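TRNA (adenine(9)-n1)-methyltransferase (Sulfolobus acidocaldarius, PDB 5A7Z) catalyses the S-adenosyl-L-methionine-dependent methylation of N1 of the adenosine at position 9 in tRNA. Local coordinates at residues A[25-30]-A[98-103]; A[38-43]-A[79-84]; A[58-63]-A[91-96]. All coordinates share one frame; numbering follows the deposited sequence.

Contact 1: A[25-30]-A[98-103]; sequences KVFSQK and KKVSIH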
ATOM      1  N   LYS A  25      -2.393  -1.579 -12.989  1.00 30.36           N
ATOM      2  CA  LYS A  25      -1.994  -2.561 -13.976  1.00 32.88           C
ATOM      3  C   LYS A  25      -3.012  -3.711 -14.082  1.00 34.19           C
ATOM      4  O   LYS A  25      -3.412  -4.071 -15.169  1.00 35.18           O
ATOM      5  CB  LYS A  25      -0.625  -3.135 -13.633  1.00 34.96           C
ATOM      6  CG  LYS A  25      -0.037  -4.024 -14.705  1.00 37.88           C
ATOM      7  CD  LYS A  25       0.997  -4.965 -14.129  1.00 45.42           C
ATOM      8  CE  LYS A  25       1.888  -5.559 -15.217  1.00 52.35           C
ATOM      9  NZ  LYS A  25       1.481  -6.939 -15.559  1.00 58.75           N
ATOM     10  N   VAL A  26      -3.423  -4.268 -12.950  1.00 35.33           N
ATOM     11  CA  VAL A  26      -4.350  -5.408 -12.971  1.00 38.58           C
ATOM     12  C   VAL A  26      -5.758  -4.978 -13.430  1.00 36.82           C
ATOM     13  O   VAL A  26      -6.474  -5.740 -14.081  1.00 39.96           O
ATOM     14  CB  VAL A  26      -4.388  -6.142 -11.597  1.00 38.91           C
ATOM     15  CG1 VAL A  26      -2.991  -6.574 -11.195  1.00 39.30           C
ATOM     16  CG2 VAL A  26      -4.977  -5.266 -10.500  1.00 41.04           C
ATOM     17  N   PHE A  27      -6.147  -3.750 -13.100  1.00 34.91           N
ATOM     18  CA  PHE A  27      -7.432  -3.244 -13.531  1.00 31.56           C
ATOM     19  C   PHE A  27      -7.401  -3.054 -15.025  1.00 33.54           C
ATOM     20  O   PHE A  27      -8.277  -3.556 -15.731  1.00 34.27           O
ATOM     21  CB  PHE A  27      -7.766  -1.935 -12.823  1.00 31.96           C
ATOM     22  CG  PHE A  27      -9.219  -1.521 -12.923  1.00 33.04           C
ATOM     23  CD1 PHE A  27     -10.193  -2.375 -13.468  1.00 34.13           C
ATOM     24  CD2 PHE A  27      -9.632  -0.298 -12.382  1.00 33.23           C
ATOM     25  CE1 PHE A  27     -11.521  -1.980 -13.522  1.00 36.25           C
ATOM     26  CE2 PHE A  27     -10.952   0.091 -12.428  1.00 34.35           C
ATOM     27  CZ  PHE A  27     -11.899  -0.745 -13.002  1.00 38.37           C
ATOM     28  N   SER A  28      -6.363  -2.385 -15.521  1.00 32.08           N
ATOM     29  CA  SER A  28      -6.254  -2.118 -16.964  1.00 34.15           C
ATOM     30  C   SER A  28      -6.208  -3.388 -17.764  1.00 33.65           C
ATOM     31  O   SER A  28      -6.720  -3.416 -18.842  1.00 32.55           O
ATOM     32  CB  SER A  28      -5.026  -1.285 -17.305  1.00 35.53           C
ATOM     33  OG  SER A  28      -3.863  -1.928 -16.870  1.00 41.54           O
ATOM     34  N   GLN A  29      -5.548  -4.419 -17.242  1.00 36.21           N
ATOM     35  CA  GLN A  29      -5.486  -5.735 -17.915  1.00 39.97           C
ATOM     36  C   GLN A  29      -6.880  -6.296 -18.170  1.00 37.64           C
ATOM     37  O   GLN A  29      -7.169  -6.830 -19.232  1.00 37.10           O
ATOM     38  CB  GLN A  29      -4.658  -6.731 -17.088  1.00 44.65           C
ATOM     39  CG  GLN A  29      -3.160  -6.432 -17.147  1.00 60.80           C
ATOM     40  CD  GLN A  29      -2.289  -7.482 -16.450  1.00 67.35           C
ATOM     41  OE1 GLN A  29      -2.264  -7.583 -15.219  1.00 62.23           O
ATOM     42  NE2 GLN A  29      -1.539  -8.238 -17.243  1.00 67.37           N
ATOM     43  N   LYS A  30      -7.748  -6.137 -17.191  1.00 36.68           N
ATOM     44  CA  LYS A  30      -9.072  -6.646 -17.286  1.00 32.97           C
ATOM     45  C   LYS A  30      -9.871  -5.831 -18.286  1.00 35.45           C
ATOM     46  O   LYS A  30     -10.646  -6.380 -19.091  1.00 38.15           O
ATOM     47  CB  LYS A  30      -9.722  -6.612 -15.922  1.00 35.03           C
ATOM     48  CG  LYS A  30     -11.145  -7.098 -15.919  1.00 41.50           C
ATOM     49  CD  LYS A  30     -11.251  -8.507 -16.460  1.00 41.83           C
ATOM     50  CE  LYS A  30     -12.690  -8.972 -16.464  1.00 44.91           C
ATOM     51  NZ  LYS A  30     -12.705 -10.448 -16.499  1.00 50.32           N
ATOM     52  N   LYS A  98     -21.833  -2.280 -12.417  1.00 43.72           N
ATOM     53  CA  LYS A  98     -21.371  -3.651 -12.295  1.00 44.69           C
ATOM     54  C   LYS A  98     -19.890  -3.693 -12.067  1.00 40.38           C
ATOM     55  O   LYS A  98     -19.158  -2.960 -12.679  1.00 37.18           O
ATOM     56  CB  LYS A  98     -21.727  -4.469 -13.549  1.00 51.44           C
ATOM     57  CG  LYS A  98     -23.224  -4.593 -13.761  1.00 65.62           C
ATOM     58  CD  LYS A  98     -23.600  -5.438 -14.973  1.00 80.92           C
ATOM     59  CE  LYS A  98     -25.124  -5.548 -15.103  1.00 85.46           C
ATOM     60  NZ  LYS A  98     -25.559  -6.279 -16.325  1.00 89.41           N
ATOM     61  N   LYS A  99     -19.458  -4.592 -11.208  1.00 45.78           N
ATOM     62  CA  LYS A  99     -18.062  -4.845 -10.930  1.00 47.98           C
ATOM     63  C   LYS A  99     -17.428  -5.704 -11.977  1.00 45.96           C
ATOM     64  O   LYS A  99     -18.074  -6.527 -12.556  1.00 49.43           O
ATOM     65  CB  LYS A  99     -17.944  -5.603  -9.637  1.00 47.82           C
ATOM     66  CG  LYS A  99     -18.922  -5.187  -8.600  1.00 51.66           C
ATOM     67  CD  LYS A  99     -18.224  -4.370  -7.556  1.00 56.72           C
ATOM     68  CE  LYS A  99     -19.175  -4.067  -6.455  1.00 56.29           C
ATOM     69  NZ  LYS A  99     -19.206  -2.618  -6.298  1.00 68.73           N
ATOM     70  N   VAL A 100     -16.144  -5.529 -12.203  1.00 42.20           N
ATOM     71  CA  VAL A 100     -15.404  -6.517 -12.993  1.00 38.57           C
ATOM     72  C   VAL A 100     -14.340  -7.133 -12.112  1.00 37.78           C
ATOM     73  O   VAL A 100     -13.779  -6.459 -11.268  1.00 39.17           O
ATOM     74  CB  VAL A 100     -14.784  -5.913 -14.276  1.00 40.63           C
ATOM     75  CG1 VAL A 100     -15.838  -5.161 -15.059  1.00 42.92           C
ATOM     76  CG2 VAL A 100     -13.588  -5.008 -13.972  1.00 40.31           C
ATOM     77  N   SER A 101     -14.137  -8.435 -12.260  1.00 41.99           N
ATOM     78  CA  SER A 101     -13.137  -9.167 -11.503  1.00 44.01           C
ATOM     79  C   SER A 101     -11.752  -8.731 -11.895  1.00 39.72           C
ATOM     80  O   SER A 101     -11.443  -8.648 -13.081  1.00 39.17           O
ATOM     81  CB  SER A 101     -13.237 -10.651 -11.808  1.00 48.38           C
ATOM     82  OG  SER A 101     -14.412 -11.185 -11.267  1.00 60.47           O
ATOM     83  N   ILE A 102     -10.899  -8.500 -10.912  1.00 35.15           N
ATOM     84  CA  ILE A 102      -9.500  -8.273 -11.204  1.00 39.06           C
ATOM     85  C   ILE A 102      -8.608  -9.132 -10.315  1.00 40.18           C
ATOM     86  O   ILE A 102      -8.997  -9.526  -9.219  1.00 41.69           O
ATOM     87  CB  ILE A 102      -9.130  -6.783 -11.078  1.00 37.62           C
ATOM     88  CG1 ILE A 102      -9.260  -6.289  -9.651  1.00 35.98           C
ATOM     89  CG2 ILE A 102     -10.006  -5.957 -11.978  1.00 38.57           C
ATOM     90  CD1 ILE A 102      -8.736  -4.886  -9.467  1.00 38.19           C
ATOM     91  N   HIS A 103      -7.426  -9.459 -10.801  1.00 38.44           N
ATOM     92  CA  HIS A 103      -6.567 -10.311 -10.031  1.00 47.48           C
ATOM     93  C   HIS A 103      -5.815  -9.470  -9.018  1.00 41.09           C
ATOM     94  O   HIS A 103      -4.824  -8.830  -9.341  1.00 42.98           O
ATOM     95  CB  HIS A 103      -5.591 -11.091 -10.914  1.00 56.59           C
ATOM     96  CG  HIS A 103      -4.952 -12.245 -10.205  1.00 72.89           C
ATOM     97  ND1 HIS A 103      -5.169 -13.558 -10.571  1.00 82.15           N
ATOM     98  CD2 HIS A 103      -4.171 -12.288  -9.098  1.00 78.69           C
ATOM     99  CE1 HIS A 103      -4.516 -14.356  -9.744  1.00 86.36           C
ATOM    100  NE2 HIS A 103      -3.905 -13.611  -8.840  1.00 88.37           N
TER
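Lys30 lays the aliphatic part of its side chain over the backbone of the loop 98-103. Its CG comes 3.2 Å from Ser101 O, and CD and CE run on past the same oxygen. CG is anti to the backbone N (chi1 178°), and the chain then bends at chi2. These turns lead the methylenes alongside the carbonyl. Lys30 NZ has a weak, long ion pair with Glu33, on the same helix. Lys30 CG also meets Val100 CG2 at 3.8 Å.

Ile102 points at the helix and splits its two branches between neighbours. CD1 reaches Val26 CG2 at 3.9 Å, the two side chains crossing at about a right angle. CG2 touches both Phe27 CD1 and Lys30 CB. The contact thus joins one side of helix 22-33 to the extended loop that follows strand 91-95. That loop leads to strand 109-113, the first in chain order of what is probably the sheet of the SPOUT methyltransferase domain. No hydrogen bond links the two segments, so van der Waals contact carries the join.

Val26 sits at the far end, where its CG1 approaches His103 O at 3.4 Å. Phe27 fits in from the side of the helix. Val100 CG2 stands at the edge of its ring, near the ring plane, 3.7 Å from CE1. The same ring packs on Leu51, Ala52 and Met55 of helix 48-57.

Contact 2: A[38-43]-A[79-84]; sequences SIYIGH and KLISGK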
ATOM      1  N   SER A  38     -11.778   3.393 -22.748  1.00 31.36           N
ATOM      2  CA  SER A  38     -12.160   4.668 -22.166  1.00 30.60           C
ATOM      3  C   SER A  38     -13.215   4.459 -21.156  1.00 27.92           C
ATOM      4  O   SER A  38     -14.079   3.562 -21.292  1.00 29.16           O
ATOM      5  CB  SER A  38     -12.734   5.582 -23.245  1.00 32.39           C
ATOM      6  OG  SER A  38     -11.877   5.574 -24.328  1.00 43.35           O
ATOM      7  N   ILE A  39     -13.239   5.355 -20.202  1.00 27.31           N
ATOM      8  CA  ILE A  39     -14.230   5.333 -19.145  1.00 26.73           C
ATOM      9  C   ILE A  39     -14.563   6.758 -18.768  1.00 26.98           C
ATOM     10  O   ILE A  39     -13.634   7.586 -18.538  1.00 26.75           O
ATOM     11  CB  ILE A  39     -13.676   4.605 -17.918  1.00 27.83           C
ATOM     12  CG1 ILE A  39     -13.432   3.138 -18.229  1.00 29.04           C
ATOM     13  CG2 ILE A  39     -14.636   4.727 -16.737  1.00 30.52           C
ATOM     14  CD1 ILE A  39     -12.798   2.390 -17.076  1.00 30.74           C
ATOM     15  N   TYR A  40     -15.856   7.065 -18.684  1.00 25.90           N
ATOM     16  CA  TYR A  40     -16.304   8.342 -18.132  1.00 26.15           C
ATOM     17  C   TYR A  40     -16.345   8.235 -16.614  1.00 29.18           C
ATOM     18  O   TYR A  40     -17.033   7.384 -16.084  1.00 26.63           O
ATOM     19  CB  TYR A  40     -17.688   8.700 -18.652  1.00 29.63           C
ATOM     20  CG  TYR A  40     -18.088  10.143 -18.379  1.00 28.98           C
ATOM     21  CD1 TYR A  40     -18.671  10.517 -17.164  1.00 30.65           C
ATOM     22  CD2 TYR A  40     -17.930  11.108 -19.341  1.00 30.11           C
ATOM     23  CE1 TYR A  40     -19.047  11.836 -16.919  1.00 33.70           C
ATOM     24  CE2 TYR A  40     -18.271  12.435 -19.102  1.00 32.35           C
ATOM     25  CZ  TYR A  40     -18.849  12.801 -17.904  1.00 35.00           C
ATOM     26  OH  TYR A  40     -19.218  14.127 -17.703  1.00 34.37           O
ATOM     27  N   ILE A  41     -15.520   9.045 -15.927  1.00 29.56           N
ATOM     28  CA  ILE A  41     -15.241   8.862 -14.511  1.00 26.78           C
ATOM     29  C   ILE A  41     -15.910   9.930 -13.653  1.00 30.97           C
ATOM     30  O   ILE A  41     -15.897   9.837 -12.436  1.00 28.86           O
ATOM     31  CB  ILE A  41     -13.716   8.880 -14.199  1.00 31.73           C
ATOM     32  CG1 ILE A  41     -13.052  10.192 -14.641  1.00 29.37           C
ATOM     33  CG2 ILE A  41     -13.009   7.716 -14.877  1.00 33.18           C
ATOM     34  CD1 ILE A  41     -11.731  10.444 -13.955  1.00 30.95           C
ATOM     35  N   GLY A  42     -16.470  10.956 -14.278  1.00 30.85           N
ATOM     36  CA  GLY A  42     -17.280  11.921 -13.540  1.00 32.09           C
ATOM     37  C   GLY A  42     -16.419  12.762 -12.632  1.00 33.57           C
ATOM     38  O   GLY A  42     -15.427  13.358 -13.086  1.00 32.83           O
ATOM     39  N   HIS A  43     -16.750  12.730 -11.339  1.00 36.51           N
ATOM     40  CA  HIS A  43     -16.016  13.456 -10.299  1.00 37.82           C
ATOM     41  C   HIS A  43     -14.906  12.636  -9.641  1.00 40.88           C
ATOM     42  O   HIS A  43     -14.231  13.143  -8.750  1.00 34.98           O
ATOM     43  CB  HIS A  43     -16.986  13.897  -9.187  1.00 37.50           C
ATOM     44  CG  HIS A  43     -18.157  14.689  -9.688  1.00 40.46           C
ATOM     45  ND1 HIS A  43     -18.055  16.012 -10.053  1.00 40.18           N
ATOM     46  CD2 HIS A  43     -19.445  14.331  -9.919  1.00 41.27           C
ATOM     47  CE1 HIS A  43     -19.226  16.439 -10.488  1.00 44.68           C
ATOM     48  NE2 HIS A  43     -20.091  15.441 -10.405  1.00 46.70           N
ATOM     49  N   LYS A  79      -8.153   5.543 -21.384  1.00 30.68           N
ATOM     50  CA  LYS A  79      -8.505   6.946 -21.285  1.00 31.25           C
ATOM     51  C   LYS A  79      -9.574   7.191 -20.226  1.00 31.33           C
ATOM     52  O   LYS A  79     -10.657   6.547 -20.236  1.00 28.48           O
ATOM     53  CB  LYS A  79      -9.026   7.449 -22.627  1.00 36.86           C
ATOM     54  CG  LYS A  79      -8.016   7.419 -23.762  1.00 39.09           C
ATOM     55  CD  LYS A  79      -8.655   8.034 -25.001  1.00 46.63           C
ATOM     56  CE  LYS A  79      -7.866   7.772 -26.268  1.00 58.68           C
ATOM     57  NZ  LYS A  79      -8.231   8.735 -27.353  1.00 73.68           N
ATOM     58  N   LEU A  80      -9.295   8.139 -19.328  1.00 26.44           N
ATOM     59  CA  LEU A  80     -10.262   8.524 -18.295  1.00 29.44           C
ATOM     60  C   LEU A  80     -10.758   9.890 -18.606  1.00 30.71           C
ATOM     61  O   LEU A  80      -9.960  10.830 -18.735  1.00 31.64           O
ATOM     62  CB  LEU A  80      -9.626   8.508 -16.905  1.00 29.83           C
ATOM     63  CG  LEU A  80      -8.924   7.191 -16.522  1.00 30.42           C
ATOM     64  CD1 LEU A  80      -8.323   7.232 -15.131  1.00 29.43           C
ATOM     65  CD2 LEU A  80      -9.887   6.001 -16.635  1.00 32.92           C
ATOM     66  N   ILE A  81     -12.057   9.994 -18.851  1.00 30.01           N
ATOM     67  CA  ILE A  81     -12.613  11.210 -19.378  1.00 29.41           C
ATOM     68  C   ILE A  81     -13.706  11.725 -18.523  1.00 29.89           C
ATOM     69  O   ILE A  81     -14.345  10.982 -17.788  1.00 31.17           O
ATOM     70  CB  ILE A  81     -13.180  11.044 -20.803  1.00 31.25           C
ATOM     71  CG1 ILE A  81     -14.431  10.165 -20.812  1.00 30.70           C
ATOM     72  CG2 ILE A  81     -12.126  10.506 -21.730  1.00 31.85           C
ATOM     73  CD1 ILE A  81     -15.056  10.037 -22.171  1.00 33.81           C
ATOM     74  N   SER A  82     -13.938  13.024 -18.623  1.00 33.68           N
ATOM     75  CA  SER A  82     -14.950  13.651 -17.815  1.00 39.11           C
ATOM     76  C   SER A  82     -15.383  14.996 -18.408  1.00 41.52           C
ATOM     77  O   SER A  82     -14.678  15.572 -19.231  1.00 48.48           O
ATOM     78  CB  SER A  82     -14.403  13.850 -16.412  1.00 40.52           C
ATOM     79  OG  SER A  82     -15.441  14.244 -15.560  1.00 44.04           O
ATOM     80  N   GLY A  83     -16.523  15.508 -17.952  1.00 50.75           N
ATOM     81  CA  GLY A  83     -17.012  16.819 -18.402  1.00 51.59           C
ATOM     82  C   GLY A  83     -17.510  16.760 -19.834  1.00 55.82           C
ATOM     83  O   GLY A  83     -18.328  15.884 -20.191  1.00 54.68           O
ATOM     84  N   LYS A  84     -17.021  17.684 -20.665  1.00 56.86           N
ATOM     85  CA  LYS A  84     -17.421  17.736 -22.070  1.00 56.25           C
ATOM     86  C   LYS A  84     -16.224  17.925 -22.974  1.00 49.29           C
ATOM     87  O   LYS A  84     -15.224  18.559 -22.593  1.00 45.96           O
ATOM     88  CB  LYS A  84     -18.443  18.850 -22.318  1.00 70.95           C
ATOM     89  CG  LYS A  84     -19.011  18.790 -23.725  1.00 90.48           C
ATOM     90  CD  LYS A  84     -19.985  19.904 -24.064  1.00 99.46           C
ATOM     91  CE  LYS A  84     -20.246  19.927 -25.571  1.00 96.83           C
ATOM     92  NZ  LYS A  84     -21.385  20.808 -25.935  1.00100.14           N
TER
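Ile81 is bonded through its N to Ile39 O at 2.9 Å, and through its O to Ile41 N in a bond of 164°, as in a parallel pair. At the start of the pair Ile39 N donates to Lys79 O at 2.8 Å. The short axes of 38-40 and 79-82 run 26° apart. The two strands are part of the mixed N-terminal sheet.

Beyond the regular pairing, two side chains reach backbone carbonyls. Ser82 OG donates to Gly42 O at 2.6 Å, tilted from the carbonyl plane. Tyr40 OH donates to Gly83 O at 3.2 Å, in the carbonyl plane and on a lone pair. The Tyr40 ring has CG anti to the backbone N (chi1 -167°), which swings it across the neighbouring strand. One face then lies over Ile81 O and Ser82 CA, the latter a CH-pi contact with CA 4.2 Å from the ring centroid. With a leucine here, Gly83 O would probably lose its phenol partner and Ser82 CA the ring face above it, leaving the turn at Gly83 more mobile.

Leu80 faces the other side of the sheet. Its CD2 meets Ile41 CG2 at 4.0 Å. Helix 48-57 packs on this side, with Leu48 and Leu51 on Leu80, and Leu51 also on Ile41. Ser38 OG rests near Lys79 CB, while Lys79 NZ forms a salt bridge with Glu87.

Strand 38-40 is itself placed by Tyr40, whose backbone bonds to Tyr91 and Phe93 on its other edge. Arg67 makes a cation-pi contact with the Tyr40 ring. Held at its hydroxyl and over one face, the ring probably has little freedom to swing.

Contact 3: A[58-63]-A[91-96]; sequences KNYGLV and YTFRKG
Strands 60-63 and 91-95 pair antiparallel, with Gly61-Arg94 and Val63-Thr92 as hydrogen-bonded pairs and Leu62-Phe93 between them as a non-hydrogen-bonded pair. This antiparallel beta pair belongs to the N-terminal mixed sheet, distinct from the sheet that includes strand 109-113. Arg94 N donates to Gly61 O at 2.7 Å, and Gly61 N returns the bond to Arg94 O from above the carbonyl plane. Past the strand end, Gly96 N adds a straight bond of 173° to Asn59 O.

Tyr60 and Phe93 meet beside Gly61. The ring planes are only 11° apart, but the rings are so offset that there is little stacking. The close touch is Tyr60 CB on Phe93 CZ at 3.4 Å. Phe93 has CG anti to the backbone N (chi1 -175°), which carries its ring toward strand 60-63. Leu62 CD2 comes to the edge of that ring, 4.1 Å from CD1. Leu51 and Lys54 of helix 48-57 also pack on Phe93.

Lys95 CA lies over one face of the Tyr60 ring, offset toward the rim. The lysine chain, bent at chi2, chi3 and chi4, folds back over the backbone of Lys58 and Asn59, and its CD approaches Asn59 O at 3.2 Å.

Val63 and Arg94 share the opposite side of the sheet from Leu62 and Phe93. Thr92 OG1 is hydrogen-bonded to Glu65, and Arg94 NH2 has a weak, long ion pair with the same residue. The guanidinium is turned so that Val63 CB lies over one of its faces, with Val63 CG1 3.9 Å from Arg94 NH2.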
ATOM      1  N   LYS A  58     -16.668   0.216  -2.283  1.00 41.89           N
ATOM      2  CA  LYS A  58     -17.764   1.208  -2.102  1.00 35.38           C
ATOM      3  C   LYS A  58     -18.989   1.026  -2.992  1.00 35.06           C
ATOM      4  O   LYS A  58     -19.779   1.972  -3.143  1.00 38.55           O
ATOM      5  CB  LYS A  58     -17.251   2.625  -2.355  1.00 38.07           C
ATOM      6  CG  LYS A  58     -16.054   3.051  -1.540  1.00 42.55           C
ATOM      7  CD  LYS A  58     -16.419   3.258  -0.098  1.00 48.02           C
ATOM      8  CE  LYS A  58     -15.164   3.321   0.748  1.00 57.69           C
ATOM      9  NZ  LYS A  58     -14.269   4.381   0.224  1.00 62.34           N
ATOM     10  N   ASN A  59     -19.125  -0.124  -3.645  1.00 35.34           N
ATOM     11  CA  ASN A  59     -20.266  -0.365  -4.552  1.00 38.65           C
ATOM     12  C   ASN A  59     -20.336   0.546  -5.814  1.00 36.33           C
ATOM     13  O   ASN A  59     -21.420   0.983  -6.236  1.00 41.87           O
ATOM     14  CB  ASN A  59     -21.588  -0.312  -3.783  1.00 43.85           C
ATOM     15  CG  ASN A  59     -22.784  -0.730  -4.644  1.00 54.38           C
ATOM     16  OD1 ASN A  59     -22.697  -1.665  -5.468  1.00 64.55           O
ATOM     17  ND2 ASN A  59     -23.886  -0.011  -4.498  1.00 54.32           N
ATOM     18  N   TYR A  60     -19.183   0.765  -6.441  1.00 33.14           N
ATOM     19  CA  TYR A  60     -19.114   1.401  -7.749  1.00 32.38           C
ATOM     20  C   TYR A  60     -18.899   0.342  -8.830  1.00 32.34           C
ATOM     21  O   TYR A  60     -18.326  -0.692  -8.581  1.00 33.29           O
ATOM     22  CB  TYR A  60     -17.953   2.407  -7.778  1.00 31.56           C
ATOM     23  CG  TYR A  60     -18.256   3.695  -7.061  1.00 32.03           C
ATOM     24  CD1 TYR A  60     -18.303   3.752  -5.686  1.00 31.16           C
ATOM     25  CD2 TYR A  60     -18.500   4.847  -7.770  1.00 35.78           C
ATOM     26  CE1 TYR A  60     -18.591   4.923  -5.040  1.00 34.24           C
ATOM     27  CE2 TYR A  60     -18.789   6.028  -7.142  1.00 36.96           C
ATOM     28  CZ  TYR A  60     -18.825   6.066  -5.773  1.00 36.94           C
ATOM     29  OH  TYR A  60     -19.100   7.254  -5.172  1.00 34.66           O
ATOM     30  N   GLY A  61     -19.323   0.623 -10.046  1.00 29.58           N
ATOM     31  CA  GLY A  61     -18.905  -0.189 -11.159  1.00 27.51           C
ATOM     32  C   GLY A  61     -19.139   0.542 -12.444  1.00 29.12           C
ATOM     33  O   GLY A  61     -19.297   1.762 -12.456  1.00 31.74           O
ATOM     34  N   LEU A  62     -19.199  -0.213 -13.524  1.00 28.75           N
ATOM     35  CA  LEU A  62     -19.358   0.331 -14.848  1.00 29.16           C
ATOM     36  C   LEU A  62     -20.809   0.251 -15.322  1.00 30.51           C
ATOM     37  O   LEU A  62     -21.504  -0.756 -15.102  1.00 30.90           O
ATOM     38  CB  LEU A  62     -18.471  -0.448 -15.830  1.00 33.28           C
ATOM     39  CG  LEU A  62     -16.946  -0.338 -15.613  1.00 36.46           C
ATOM     40  CD1 LEU A  62     -16.193  -1.131 -16.674  1.00 41.04           C
ATOM     41  CD2 LEU A  62     -16.487   1.124 -15.611  1.00 37.10           C
ATOM     42  N   VAL A  63     -21.245   1.310 -15.984  1.00 28.12           N
ATOM     43  CA  VAL A  63     -22.506   1.335 -16.658  1.00 32.45           C
ATOM     44  C   VAL A  63     -22.286   1.570 -18.162  1.00 32.36           C
ATOM     45  O   VAL A  63     -21.474   2.399 -18.563  1.00 31.22           O
ATOM     46  CB  VAL A  63     -23.372   2.444 -16.061  1.00 36.59           C
ATOM     47  CG1 VAL A  63     -24.604   2.690 -16.901  1.00 37.23           C
ATOM     48  CG2 VAL A  63     -23.729   2.089 -14.621  1.00 39.24           C
ATOM     49  N   TYR A  91     -18.554   3.269 -21.507  1.00 28.30           N
ATOM     50  CA  TYR A  91     -18.720   2.804 -20.135  1.00 26.60           C
ATOM     51  C   TYR A  91     -18.479   3.973 -19.200  1.00 28.07           C
ATOM     52  O   TYR A  91     -17.508   4.748 -19.376  1.00 27.77           O
ATOM     53  CB  TYR A  91     -17.761   1.655 -19.840  1.00 27.85           C
ATOM     54  CG  TYR A  91     -18.133   0.404 -20.588  1.00 28.66           C
ATOM     55  CD1 TYR A  91     -19.126  -0.430 -20.119  1.00 31.63           C
ATOM     56  CD2 TYR A  91     -17.563   0.115 -21.825  1.00 31.84           C
ATOM     57  CE1 TYR A  91     -19.522  -1.563 -20.829  1.00 33.87           C
ATOM     58  CE2 TYR A  91     -17.910  -1.031 -22.520  1.00 31.08           C
ATOM     59  CZ  TYR A  91     -18.902  -1.853 -22.031  1.00 34.72           C
ATOM     60  OH  TYR A  91     -19.315  -2.951 -22.763  1.00 38.60           O
ATOM     61  N   THR A  92     -19.390   4.125 -18.242  1.00 27.32           N
ATOM     62  CA  THR A  92     -19.319   5.169 -17.254  1.00 28.55           C
ATOM     63  C   THR A  92     -19.112   4.557 -15.875  1.00 30.32           C
ATOM     64  O   THR A  92     -19.775   3.572 -15.517  1.00 29.35           O
ATOM     65  CB  THR A  92     -20.609   6.005 -17.249  1.00 29.90           C
ATOM     66  OG1 THR A  92     -20.758   6.695 -18.499  1.00 30.24           O
ATOM     67  CG2 THR A  92     -20.555   7.024 -16.147  1.00 31.76           C
ATOM     68  N   PHE A  93     -18.168   5.105 -15.118  1.00 26.74           N
ATOM     69  CA  PHE A  93     -17.866   4.577 -13.802  1.00 29.60           C
ATOM     70  C   PHE A  93     -18.798   5.234 -12.802  1.00 33.12           C
ATOM     71  O   PHE A  93     -18.766   6.436 -12.640  1.00 32.98           O
ATOM     72  CB  PHE A  93     -16.409   4.888 -13.413  1.00 28.43           C
ATOM     73  CG  PHE A  93     -15.983   4.274 -12.112  1.00 27.29           C
ATOM     74  CD1 PHE A  93     -15.552   2.982 -12.066  1.00 27.97           C
ATOM     75  CD2 PHE A  93     -16.022   5.002 -10.933  1.00 29.61           C
ATOM     76  CE1 PHE A  93     -15.190   2.397 -10.876  1.00 27.34           C
ATOM     77  CE2 PHE A  93     -15.660   4.424  -9.740  1.00 26.11           C
ATOM     78  CZ  PHE A  93     -15.202   3.130  -9.727  1.00 26.71           C
ATOM     79  N   ARG A  94     -19.585   4.452 -12.090  1.00 38.58           N
ATOM     80  CA  ARG A  94     -20.372   5.032 -11.011  1.00 41.14           C
ATOM     81  C   ARG A  94     -21.051   4.094 -10.049  1.00 37.18           C
ATOM     82  O   ARG A  94     -21.090   2.878 -10.240  1.00 33.71           O
ATOM     83  CB  ARG A  94     -21.423   5.951 -11.595  1.00 46.68           C
ATOM     84  CG  ARG A  94     -22.621   5.264 -12.214  1.00 49.34           C
ATOM     85  CD  ARG A  94     -23.753   6.269 -12.284  1.00 48.12           C
ATOM     86  NE  ARG A  94     -24.597   6.008 -13.409  1.00 49.44           N
ATOM     87  CZ  ARG A  94     -24.558   6.662 -14.566  1.00 51.46           C
ATOM     88  NH1 ARG A  94     -23.712   7.658 -14.771  1.00 52.92           N
ATOM     89  NH2 ARG A  94     -25.383   6.305 -15.527  1.00 51.10           N
ATOM     90  N   LYS A  95     -21.694   4.724  -9.076  1.00 38.68           N
ATOM     91  CA  LYS A  95     -22.321   4.064  -7.960  1.00 39.43           C
ATOM     92  C   LYS A  95     -23.372   3.096  -8.486  1.00 35.26           C
ATOM     93  O   LYS A  95     -24.134   3.457  -9.350  1.00 38.14           O
ATOM     94  CB  LYS A  95     -22.959   5.165  -7.062  1.00 43.58           C
ATOM     95  CG  LYS A  95     -23.546   4.709  -5.723  1.00 46.89           C
ATOM     96  CD  LYS A  95     -22.689   3.665  -5.042  1.00 50.40           C
ATOM     97  CE  LYS A  95     -22.710   3.810  -3.534  1.00 54.92           C
ATOM     98  NZ  LYS A  95     -21.750   4.865  -3.099  1.00 55.67           N
ATOM     99  N   GLY A  96     -23.380   1.861  -7.988  1.00 36.92           N
ATOM    100  CA  GLY A  96     -24.381   0.866  -8.404  1.00 33.50           C
ATOM    101  C   GLY A  96     -24.106   0.221  -9.748  1.00 36.16           C
ATOM    102  O   GLY A  96     -24.891  -0.584 -10.211  1.00 41.59           O
TER

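In the fold
From the N terminus, helix 22-33 comes first, and contact 1 later closes the longest loop by bringing 98-103 back to it. Contacts 2 and 3 both fall within that loop. Contact 2 closes a loop that holds helix 48-57 and strand 60-75. Contact 3 closes one with the rest of strand 60-75 and strands 78-82 and 87-89. The two cross, since their segments alternate along the chain. Both build the same sheet. Backbone bonds join strand 38-40 to 91-95 as well, so it lies between 78-82 and 91-95. Contact 3 also touches contact 1, through Lys98 O with Leu62 N. The centres of contacts 1 and 2 are about 17 Å apart, and these two do not touch.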